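Local coordinates for protein cyclic nucleotide-gated potassium channel mll3241 (Mesorhizobium loti, PDB 4MUV) that forms a homotetrameric, cAMP-activated potassium channel, represented here by its cytoplasmic cyclic nucleotide-binding domain in complex with cyclic GMP, at residues Gly56-Phe60 and Leu106-Ser111. The protein carries 3 engineered substitutions. Residues are numbered along the deposited sequence; the frame is centred on the assembly and turned at random. Where two conformers were deposited one is given.
Sequences GDRMF and LLSLHS
Met59 and Leu109 face each other as an antiparallel hydrogen-bonded pair where strand 58-60 meets strand 106-110, the N-to-C directions 156° apart. Met59 N donates to Leu109 O at 2.8 Å, and Leu109 N returns a nearly straight bond to Met59 O. Past the Arg58-His110 pair, where the strand pairing ends, one more backbone bond forms: Ser111 N, in the first residue of a helix with His110 at its N-cap, donates to Asp57 O at 2.9 Å from above the carbonyl plane.

Arg58, Phe60, Ser108 and His110 share one face of the sheet. Bent at chi3 (68°), the Arg58 chain turns its guanidinium back to grip Asp57 side-on, NE to OD1 at 2.7 Å and NH2 to OD2 at 2.8 Å. The two bonds probably fix the rotation of the guanidinium, while the CE1-NE2 side of the His110 ring lies over one of its faces, displaced toward the rim, the planes 36° apart and Arg58 NH1 3.9 Å from His110 CE1. At the guanidinium edge a water joins Arg58 NH1 to Ser108 OG. Farther along, Leu106 CD1 and Ser108 OG approach the Phe60 ring obliquely, at 3.7 Å from Phe60 CD1 and 3.8 Å from Phe60 CE1 respectively. On the other face Met59 and Leu109 run side by side, Met59 CG 4.2 Å from Leu109 CB.

These are the two central strands of one four-stranded antiparallel sheet of the cyclic nucleotide-binding domain, flanked by strands 39-43 and 82-83. Arg58 O accepts a hydrogen bond from Arg94, a cyclic nucleotide-binding residue, linking this strand to the ligand pocket. Beneath Met59 and Leu109 lies Phe114 of helix 111-120, and Met59 also reaches Glu85 and Leu88 of helix 85-90.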
ATOM      1  N   GLY A  56       2.139  -7.926   9.536  1.00 13.80           N
ATOM      2  CA  GLY A  56       2.279  -7.034   8.400  1.00 14.23           C
ATOM      3  C   GLY A  56       3.579  -6.266   8.491  1.00 15.41           C
ATOM      4  O   GLY A  56       3.883  -5.682   9.517  1.00 20.20           O
ATOM      5  N   ASP A  57       4.344  -6.272   7.411  1.00 13.07           N
ATOM      6  CA  ASP A  57       5.638  -5.599   7.358  1.00 13.52           C
ATOM      7  C   ASP A  57       5.752  -4.685   6.155  1.00 12.33           C
ATOM      8  O   ASP A  57       6.835  -4.202   5.863  1.00 13.30           O
ATOM      9  CB  ASP A  57       6.765  -6.640   7.316  1.00 18.82           C
ATOM     10  CG  ASP A  57       6.715  -7.492   6.063  1.00 22.16           C
ATOM     11  OD1 ASP A  57       5.705  -7.394   5.325  1.00 25.51           O
ATOM     12  OD2 ASP A  57       7.652  -8.312   5.843  1.00 27.10           O
ATOM     13  N   ARG A  58       4.645  -4.439   5.473  1.00 12.20           N
ATOM     14  CA  ARG A  58       4.644  -3.541   4.330  1.00 11.03           C
ATOM     15  C   ARG A  58       3.228  -3.099   4.023  1.00  9.31           C
ATOM     16  O   ARG A  58       2.260  -3.644   4.550  1.00 10.11           O
ATOM     17  CB  ARG A  58       5.222  -4.261   3.127  1.00 12.29           C
ATOM     18  CG  ARG A  58       4.352  -5.405   2.660  1.00 13.06           C
ATOM     19  CD  ARG A  58       5.116  -6.424   1.854  1.00 16.48           C
ATOM     20  NE  ARG A  58       6.069  -7.129   2.688  1.00 18.21           N
ATOM     21  CZ  ARG A  58       7.044  -7.901   2.230  1.00 22.18           C
ATOM     22  NH1 ARG A  58       7.207  -8.086   0.925  1.00 23.67           N
ATOM     23  NH2 ARG A  58       7.858  -8.492   3.085  1.00 24.43           N
ATOM     24  N   MET A  59       3.101  -2.086   3.175  1.00  8.13           N
ATOM     25  CA  MET A  59       1.791  -1.711   2.641  1.00  7.75           C
ATOM     26  C   MET A  59       1.917  -1.534   1.138  1.00  7.73           C
ATOM     27  O   MET A  59       3.014  -1.661   0.575  1.00  8.84           O
ATOM     28  CB  MET A  59       1.206  -0.470   3.314  1.00  7.82           C
ATOM     29  CG  MET A  59       1.974   0.793   3.025  1.00 10.20           C
ATOM     30  SD  MET A  59       1.094   2.298   3.481  1.00 11.79           S
ATOM     31  CE  MET A  59      -0.241   2.260   2.292  1.00 11.71           C
ATOM     32  N   PHE A  60       0.787  -1.278   0.490  1.00  7.36           N
ATOM     33  CA  PHE A  60       0.691  -1.378  -0.958  1.00  7.51           C
ATOM     34  C   PHE A  60      -0.156  -0.241  -1.513  1.00  7.42           C
ATOM     35  O   PHE A  60      -1.218   0.091  -0.961  1.00  8.81           O
ATOM     36  CB  PHE A  60       0.031  -2.680  -1.359  1.00  9.18           C
ATOM     37  CG  PHE A  60       0.716  -3.905  -0.825  1.00 10.56           C
ATOM     38  CD1 PHE A  60       1.717  -4.518  -1.556  1.00 12.37           C
ATOM     39  CD2 PHE A  60       0.329  -4.460   0.374  1.00 11.40           C
ATOM     40  CE1 PHE A  60       2.348  -5.653  -1.089  1.00 14.67           C
ATOM     41  CE2 PHE A  60       0.958  -5.603   0.858  1.00 13.98           C
ATOM     42  CZ  PHE A  60       1.968  -6.197   0.121  1.00 15.50           C
ATOM     43  N   LEU A 106       0.946  -3.199  -8.069  1.00  9.07           N
ATOM     44  CA  LEU A 106       1.091  -2.571  -6.772  1.00  9.24           C
ATOM     45  C   LEU A 106       2.471  -1.963  -6.653  1.00  8.84           C
ATOM     46  O   LEU A 106       3.430  -2.484  -7.201  1.00 10.82           O
ATOM     47  CB  LEU A 106       0.980  -3.639  -5.675  1.00 10.53           C
ATOM     48  CG  LEU A 106      -0.224  -4.545  -5.670  1.00  9.10           C
ATOM     49  CD1 LEU A 106      -0.101  -5.648  -4.633  1.00 10.13           C
ATOM     50  CD2 LEU A 106      -1.477  -3.744  -5.432  1.00 10.03           C
ATOM     51  N   LEU A 107       2.568  -0.888  -5.889  1.00  8.86           N
ATOM     52  CA  LEU A 107       3.844  -0.396  -5.373  1.00  8.38           C
ATOM     53  C   LEU A 107       3.885  -0.753  -3.885  1.00  8.15           C
ATOM     54  O   LEU A 107       3.060  -0.288  -3.102  1.00  9.43           O
ATOM     55  CB  LEU A 107       3.996   1.113  -5.597  1.00  8.48           C
ATOM     56  CG  LEU A 107       4.049   1.540  -7.063  1.00  9.80           C
ATOM     57  CD1 LEU A 107       3.928   3.038  -7.184  1.00 11.15           C
ATOM     58  CD2 LEU A 107       5.346   1.086  -7.698  1.00 12.91           C
ATOM     59  N   SER A 108       4.850  -1.596  -3.518  1.00  7.41           N
ATOM     60  CA  SER A 108       5.031  -2.075  -2.148  0.59  7.49           C
ATOM     61  C   SER A 108       5.982  -1.183  -1.383  1.00  8.02           C
ATOM     62  O   SER A 108       7.060  -0.879  -1.888  1.00  9.76           O
ATOM     63  CB  SER A 108       5.590  -3.505  -2.180  0.59  8.65           C
ATOM     64  OG  SER A 108       5.798  -4.023  -0.881  0.59  9.68           O
ATOM     65  N   LEU A 109       5.586  -0.805  -0.182  1.00  8.36           N
ATOM     66  CA  LEU A 109       6.369   0.050   0.686  1.00  8.95           C
ATOM     67  C   LEU A 109       6.624  -0.695   1.985  1.00  9.29           C
ATOM     68  O   LEU A 109       5.690  -1.018   2.721  1.00  9.37           O
ATOM     69  CB  LEU A 109       5.583   1.320   0.984  1.00 10.38           C
ATOM     70  CG  LEU A 109       6.278   2.365   1.850  1.00 12.09           C
ATOM     71  CD1 LEU A 109       7.452   2.949   1.082  1.00 15.18           C
ATOM     72  CD2 LEU A 109       5.312   3.472   2.264  1.00 15.05           C
ATOM     73  N   HIS A 110       7.888  -1.002   2.253  1.00  9.51           N
ATOM     74  CA  HIS A 110       8.239  -1.721   3.463  1.00 10.52           C
ATOM     75  C   HIS A 110       8.081  -0.831   4.691  1.00  8.73           C
ATOM     76  O   HIS A 110       8.144   0.390   4.617  1.00  8.89           O
ATOM     77  CB  HIS A 110       9.652  -2.258   3.356  1.00 16.69           C
ATOM     78  CG  HIS A 110       9.764  -3.496   2.524  1.00 23.07           C
ATOM     79  ND1 HIS A 110       9.102  -3.668   1.324  1.00 26.53           N
ATOM     80  CD2 HIS A 110      10.480  -4.624   2.719  1.00 27.16           C
ATOM     81  CE1 HIS A 110       9.412  -4.846   0.814  1.00 27.88           C
ATOM     82  NE2 HIS A 110      10.241  -5.448   1.645  1.00 30.55           N
ATOM     83  N   SER A 111       7.881  -1.456   5.839  1.00 10.55           N
ATOM     84  CA  SER A 111       7.615  -0.753   7.084  0.57 10.82           C
ATOM     85  C   SER A 111       8.616   0.359   7.392  1.00 10.80           C
ATOM     86  O   SER A 111       8.226   1.447   7.775  1.00 10.62           O
ATOM     87  CB  SER A 111       7.555  -1.743   8.249  0.57 12.12           C
ATOM     88  OG  SER A 111       7.176  -1.069   9.433  0.57 12.80           O
TER
HETATM   89  O   HOH W   1       5.954  -6.906  -1.469  0.61 22.49           O